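Local structure of putative 4-Hydroxy-2-oxoglutarate aldolase / 2-dehydro-3-deoxyphosphogluconate aldolase (Yersinia enterocolitica, 3LM7) at residues M153-G158 / T186-E191; D199-I204 / K238-I243. The protein is a putative aldolase of the KDGP aldolase family, built on a TIM-barrel type of alpha/beta fold. All coordinates share one frame; numbering follows the deposited sequence.

Overall arrangement
Both interactions belong to one TIM-barrel type fold, and both are partly buried. Interaction 1 joins an outer helix to the approach to a barrel strand: the end of helix 147-156 packs against the loop that leads into strand 189-192, the last strand of the parallel sheet. Interaction 2 follows in the chain and joins two outer helices, 201-211, which comes after that strand, and 234-247 near the carboxyl terminus. Their centres are 25 Å apart and they do not touch. Each turns on a buried phenylalanine, but the surroundings differ. Phe188 packs against the stem of a lysine whose ammonium group reaches a backbone carbonyl and the second subunit, whereas Phe201 packs mainly against aliphatic side chains, with no hydrogen bond between the segments.

Interaction 1. Residues M153-G158 / T186-E191; sequences MLKDMG and TGFWLE
Lys155 NZ is gripped twice: it donates a 2.9 Å hydrogen bond to Thr186 O, and it forms a salt bridge with the terminal carboxylate of Gln249 of the second subunit. In this TIM-barrel type fold the bond ties helix 147-156 to the residue that follows helix 173-185, just before the chain turns into strand 189-192. The ammonium group arrives in the carbonyl plane, on a lone pair, with a C=O...N angle of 140°. Its reach comes from a chain extended beyond CG, which runs past the Phe188 side chain in the opposite direction and leaves CG 3.6 Å from Phe188 CE1.

Both helices end in Schellman motifs, with Gly158 and Gly187 at the positive-phi positions. The turn at Gly187 lets the chain leave its helix and present Phe188 to the neighbouring one. With CG anti to the backbone N (chi1 -150°), the Phe188 ring reaches helix 147-156, where the Leu154 and Phe188 side chains cross at about a right angle. Both neighbours approach the ring obliquely, Lys155 CG near CD1 and CE1, Leu154 CB near CZ and CE2, while Val162 of strand 161-164 and Ile151 add to the buried packing. The ammonium end thus joins the Thr186 carbonyl to the subunit interface while the aliphatic stem packs against the aromatic ring. On the leucine side of that ring, Leu154 CB lies 3.7 Å from Phe188 CZ.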
loop_
_atom_site.group_PDB
_atom_site.type_symbol
_atom_site.label_atom_id
_atom_site.label_comp_id
_atom_site.label_asym_id
_atom_site.label_seq_id
_atom_site.Cartn_x
_atom_site.Cartn_y
_atom_site.Cartn_z
HETATM N N MSE A 153 9.201 -13.160 -10.263
HETATM C CA MSE A 153 9.555 -13.028 -11.723
HETATM C C MSE A 153 8.843 -11.812 -12.351
HETATM O O MSE A 153 9.471 -11.052 -13.129
HETATM C CB MSE A 153 9.204 -14.322 -12.506
HETATM C CG MSE A 153 10.056 -15.458 -12.033
HETATM SE SE MSE A 153 9.541 -17.171 -12.838
HETATM C CE MSE A 153 10.280 -16.858 -14.604
ATOM N N LEU A 154 7.556 -11.618 -12.044
ATOM C CA LEU A 154 6.820 -10.407 -12.527
ATOM C C LEU A 154 7.534 -9.125 -12.073
ATOM O O LEU A 154 7.784 -8.219 -12.912
ATOM C CB LEU A 154 5.386 -10.437 -12.000
ATOM C CG LEU A 154 4.525 -11.475 -12.760
ATOM C CD1 LEU A 154 3.170 -11.619 -12.150
ATOM C CD2 LEU A 154 4.314 -11.122 -14.282
ATOM N N LYS A 155 7.942 -9.079 -10.787
ATOM C CA LYS A 155 8.698 -7.892 -10.303
ATOM C C LYS A 155 10.000 -7.719 -11.069
ATOM O O LYS A 155 10.344 -6.585 -11.504
ATOM C CB LYS A 155 9.026 -8.005 -8.807
ATOM C CG LYS A 155 7.798 -7.897 -7.819
ATOM C CD LYS A 155 8.367 -8.044 -6.362
ATOM C CE LYS A 155 7.340 -7.743 -5.295
ATOM N NZ LYS A 155 7.938 -8.170 -4.018
ATOM N N ASP A 156 10.732 -8.821 -11.247
ATOM C CA ASP A 156 12.005 -8.771 -11.982
ATOM C C ASP A 156 11.778 -8.260 -13.400
ATOM O O ASP A 156 12.685 -7.658 -14.020
ATOM C CB ASP A 156 12.626 -10.182 -12.092
ATOM C CG ASP A 156 13.231 -10.666 -10.791
ATOM O OD1 ASP A 156 13.619 -9.810 -9.968
ATOM O OD2 ASP A 156 13.388 -11.909 -10.628
HETATM N N MSE A 157 10.606 -8.545 -13.956
HETATM C CA MSE A 157 10.297 -8.077 -15.329
HETATM C C MSE A 157 9.708 -6.651 -15.400
HETATM O O MSE A 157 9.494 -6.167 -16.472
HETATM C CB MSE A 157 9.424 -9.114 -16.066
HETATM C CG MSE A 157 10.240 -10.422 -16.283
HETATM SE SE MSE A 157 9.252 -11.813 -17.146
HETATM C CE MSE A 157 7.612 -11.735 -16.236
ATOM N N GLY A 158 9.538 -5.959 -14.275
ATOM C CA GLY A 158 8.986 -4.594 -14.338
ATOM C C GLY A 158 7.469 -4.598 -14.144
ATOM O O GLY A 158 6.827 -3.541 -14.261
ATOM N N THR A 186 4.022 -9.735 -0.277
ATOM C CA THR A 186 5.145 -9.282 -1.086
ATOM C C THR A 186 4.939 -7.848 -1.546
ATOM O O THR A 186 5.710 -7.381 -2.363
ATOM C CB THR A 186 5.306 -10.178 -2.385
ATOM O OG1 THR A 186 4.072 -10.205 -3.126
ATOM C CG2 THR A 186 5.663 -11.643 -1.987
ATOM N N GLY A 187 3.877 -7.174 -1.080
ATOM C CA GLY A 187 3.625 -5.795 -1.552
ATOM C C GLY A 187 3.204 -5.694 -3.014
ATOM O O GLY A 187 3.396 -4.665 -3.645
ATOM N N PHE A 188 2.636 -6.759 -3.575
ATOM C CA PHE A 188 2.290 -6.761 -5.017
ATOM C C PHE A 188 0.763 -6.618 -5.171
ATOM O O PHE A 188 0.002 -6.804 -4.221
ATOM C CB PHE A 188 2.793 -8.055 -5.696
ATOM C CG PHE A 188 3.149 -7.902 -7.150
ATOM C CD1 PHE A 188 4.161 -7.010 -7.552
ATOM C CD2 PHE A 188 2.531 -8.727 -8.127
ATOM C CE1 PHE A 188 4.521 -6.888 -8.926
ATOM C CE2 PHE A 188 2.929 -8.639 -9.485
ATOM C CZ PHE A 188 3.938 -7.718 -9.877
ATOM N N TRP A 189 0.338 -6.173 -6.345
ATOM C CA TRP A 189 -1.066 -5.823 -6.595
ATOM C C TRP A 189 -1.776 -6.918 -7.339
ATOM O O TRP A 189 -1.147 -7.816 -7.914
ATOM C CB TRP A 189 -1.116 -4.495 -7.374
ATOM C CG TRP A 189 -0.329 -3.394 -6.639
ATOM C CD1 TRP A 189 0.027 -3.351 -5.277
ATOM C CD2 TRP A 189 0.167 -2.194 -7.221
ATOM N NE1 TRP A 189 0.749 -2.210 -5.031
ATOM C CE2 TRP A 189 0.837 -1.467 -6.188
ATOM C CE3 TRP A 189 0.080 -1.629 -8.524
ATOM C CZ2 TRP A 189 1.452 -0.214 -6.421
ATOM C CZ3 TRP A 189 0.756 -0.361 -8.768
ATOM C CH2 TRP A 189 1.420 0.309 -7.698
ATOM N N LEU A 190 -3.113 -6.861 -7.352
ATOM C CA LEU A 190 -3.870 -7.993 -7.857
ATOM C C LEU A 190 -5.092 -7.565 -8.672
ATOM O O LEU A 190 -5.842 -6.645 -8.252
ATOM C CB LEU A 190 -4.353 -8.823 -6.640
ATOM C CG LEU A 190 -5.122 -10.157 -6.889
ATOM C CD1 LEU A 190 -4.383 -11.086 -7.881
ATOM C CD2 LEU A 190 -5.302 -10.901 -5.518
ATOM N N GLU A 191 -5.317 -8.256 -9.809
ATOM C CA GLU A 191 -6.414 -7.925 -10.699
ATOM C C GLU A 191 -7.229 -9.180 -10.964
ATOM O O GLU A 191 -6.962 -9.920 -11.941
ATOM C CB GLU A 191 -5.857 -7.326 -12.019
ATOM C CG GLU A 191 -4.777 -6.242 -11.767
ATOM C CD GLU A 191 -4.502 -5.387 -12.973
ATOM O OE1 GLU A 191 -5.286 -5.461 -13.953
ATOM O OE2 GLU A 191 -3.594 -4.549 -12.895
#

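Interaction 2. Residues D199-I204 / K238-I243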
loop_
_atom_site.group_PDB
_atom_site.type_symbol
_atom_site.label_atom_id
_atom_site.label_comp_id
_atom_site.label_asym_id
_atom_site.label_seq_id
_atom_site.Cartn_x
_atom_site.Cartn_y
_atom_site.Cartn_z
ATOM N N ASP A 199 -23.167 -9.835 -8.332
ATOM C CA ASP A 199 -23.495 -10.642 -7.119
ATOM C C ASP A 199 -22.276 -11.261 -6.430
ATOM O O ASP A 199 -22.325 -11.573 -5.231
ATOM C CB ASP A 199 -24.510 -11.717 -7.478
ATOM C CG ASP A 199 -25.873 -11.128 -7.826
ATOM O OD1 ASP A 199 -26.277 -10.056 -7.254
ATOM O OD2 ASP A 199 -26.538 -11.761 -8.674
ATOM N N ASN A 200 -21.183 -11.444 -7.151
ATOM C CA ASN A 200 -19.970 -12.022 -6.496
ATOM C C ASN A 200 -18.835 -10.990 -6.337
ATOM O O ASN A 200 -17.816 -11.285 -5.763
ATOM C CB ASN A 200 -19.474 -13.300 -7.190
ATOM C CG ASN A 200 -19.058 -13.055 -8.628
ATOM O OD1 ASN A 200 -18.703 -11.940 -9.018
ATOM N ND2 ASN A 200 -19.111 -14.105 -9.434
ATOM N N PHE A 201 -19.069 -9.769 -6.833
ATOM C CA PHE A 201 -18.049 -8.734 -6.841
ATOM C C PHE A 201 -17.641 -8.414 -5.440
ATOM O O PHE A 201 -16.458 -8.382 -5.153
ATOM C CB PHE A 201 -18.591 -7.472 -7.512
ATOM C CG PHE A 201 -17.639 -6.284 -7.460
ATOM C CD1 PHE A 201 -16.615 -6.181 -8.392
ATOM C CD2 PHE A 201 -17.805 -5.276 -6.491
ATOM C CE1 PHE A 201 -15.719 -5.036 -8.363
ATOM C CE2 PHE A 201 -16.953 -4.146 -6.439
ATOM C CZ PHE A 201 -15.911 -4.018 -7.384
ATOM N N GLU A 202 -18.603 -8.122 -4.539
ATOM C CA GLU A 202 -18.188 -7.770 -3.180
ATOM C C GLU A 202 -17.308 -8.861 -2.530
ATOM O O GLU A 202 -16.247 -8.548 -1.988
ATOM C CB GLU A 202 -19.414 -7.517 -2.267
ATOM C CG GLU A 202 -18.997 -7.233 -0.832
ATOM C CD GLU A 202 -20.186 -6.750 -0.003
ATOM O OE1 GLU A 202 -21.256 -6.453 -0.566
ATOM O OE2 GLU A 202 -20.012 -6.657 1.188
ATOM N N GLN A 203 -17.718 -10.122 -2.637
ATOM C CA GLN A 203 -16.972 -11.151 -1.960
ATOM C C GLN A 203 -15.554 -11.280 -2.585
ATOM O O GLN A 203 -14.580 -11.367 -1.875
ATOM C CB GLN A 203 -17.727 -12.476 -2.053
ATOM C CG GLN A 203 -16.953 -13.611 -1.339
ATOM C CD GLN A 203 -17.672 -14.963 -1.491
ATOM O OE1 GLN A 203 -18.781 -15.016 -2.015
ATOM N NE2 GLN A 203 -17.004 -16.051 -1.117
ATOM N N ILE A 204 -15.458 -11.175 -3.894
ATOM C CA ILE A 204 -14.182 -11.325 -4.553
ATOM C C ILE A 204 -13.191 -10.209 -4.178
ATOM O O ILE A 204 -12.005 -10.467 -3.864
ATOM C CB ILE A 204 -14.382 -11.450 -6.136
ATOM C CG1 ILE A 204 -14.865 -12.879 -6.473
ATOM C CG2 ILE A 204 -13.048 -11.122 -6.849
ATOM C CD1 ILE A 204 -15.478 -13.094 -7.929
ATOM N N LYS A 238 -22.226 2.166 -11.568
ATOM C CA LYS A 238 -22.616 2.815 -10.267
ATOM C C LYS A 238 -22.822 1.784 -9.122
ATOM O O LYS A 238 -22.425 2.050 -7.965
ATOM C CB LYS A 238 -23.843 3.704 -10.478
ATOM C CG LYS A 238 -23.980 4.774 -9.441
ATOM C CD LYS A 238 -24.916 4.340 -8.415
ATOM C CE LYS A 238 -25.278 5.534 -7.497
ATOM N NZ LYS A 238 -26.243 4.961 -6.485
ATOM N N THR A 239 -23.457 0.640 -9.421
ATOM C CA THR A 239 -23.727 -0.388 -8.416
ATOM C C THR A 239 -22.357 -0.912 -7.887
ATOM O O THR A 239 -22.157 -1.141 -6.675
ATOM C CB THR A 239 -24.533 -1.585 -9.043
ATOM O OG1 THR A 239 -25.816 -1.109 -9.461
ATOM C CG2 THR A 239 -24.736 -2.724 -8.068
ATOM N N LEU A 240 -21.417 -1.111 -8.811
ATOM C CA LEU A 240 -20.041 -1.485 -8.401
ATOM C C LEU A 240 -19.365 -0.445 -7.526
ATOM O O LEU A 240 -18.846 -0.764 -6.444
ATOM C CB LEU A 240 -19.173 -1.771 -9.638
ATOM C CG LEU A 240 -19.660 -3.002 -10.389
ATOM C CD1 LEU A 240 -19.027 -3.049 -11.855
ATOM C CD2 LEU A 240 -19.459 -4.353 -9.643
ATOM N N LEU A 241 -19.346 0.811 -7.991
ATOM C CA LEU A 241 -18.842 1.898 -7.146
ATOM C C LEU A 241 -19.423 1.868 -5.712
ATOM O O LEU A 241 -18.675 1.964 -4.711
ATOM C CB LEU A 241 -19.135 3.263 -7.799
ATOM C CG LEU A 241 -18.442 4.441 -7.094
ATOM C CD1 LEU A 241 -16.876 4.299 -6.983
ATOM C CD2 LEU A 241 -18.886 5.791 -7.750
ATOM N N ASP A 242 -20.766 1.800 -5.594
ATOM C CA ASP A 242 -21.378 1.780 -4.285
ATOM C C ASP A 242 -20.841 0.621 -3.410
ATOM O O ASP A 242 -20.637 0.805 -2.204
ATOM C CB ASP A 242 -22.911 1.670 -4.389
ATOM C CG ASP A 242 -23.565 2.936 -4.913
ATOM O OD1 ASP A 242 -22.903 3.967 -4.926
ATOM O OD2 ASP A 242 -24.737 2.870 -5.364
ATOM N N ILE A 243 -20.634 -0.572 -3.980
ATOM C CA ILE A 243 -20.019 -1.667 -3.189
ATOM C C ILE A 243 -18.591 -1.275 -2.743
ATOM O O ILE A 243 -18.171 -1.459 -1.566
ATOM C CB ILE A 243 -19.963 -2.993 -4.032
ATOM C CG1 ILE A 243 -21.402 -3.491 -4.277
ATOM C CG2 ILE A 243 -19.124 -4.086 -3.311
ATOM C CD1 ILE A 243 -21.490 -4.609 -5.334
#
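Phe201 offers Leu240 a face and Ile243 an edge, and these two approaches carry much of the packing between segments 199-204 and 238-243, on two helices outside the TIM-barrel type fold's parallel sheet. Leu240 CD2 sits over one ring face, 3.6 Å from the centroid of the Phe201 ring and 17° off its normal, a CH-pi contact. The methyl is offset toward the rim, and its closest ring atom is Phe201 CG, at 3.4 Å.

Ile243 comes to the ring in its plane, with CG2 3.6 Å from Phe201 CD2. That same methyl, which chi1 sets opposite the backbone N, also lies 3.6 Å from Glu202 CB, so one branch of Ile243 touches two successive residues of the facing helix. Phe201 reaches across because its CG is anti to the backbone N (chi1 175°). Leu17 of strand 17-20 touches both Phe201 and Leu240, joining this helix pair to the first strand of the parallel sheet.

Glu202 contributes carbon alone to this contact, while its carboxylate forms a salt bridge with Lys246 further along helix 234-247. Across the two segments, then, the attraction is probably largely dispersive and depends on close fit between methyls and ring, with charge pairing kept to the border.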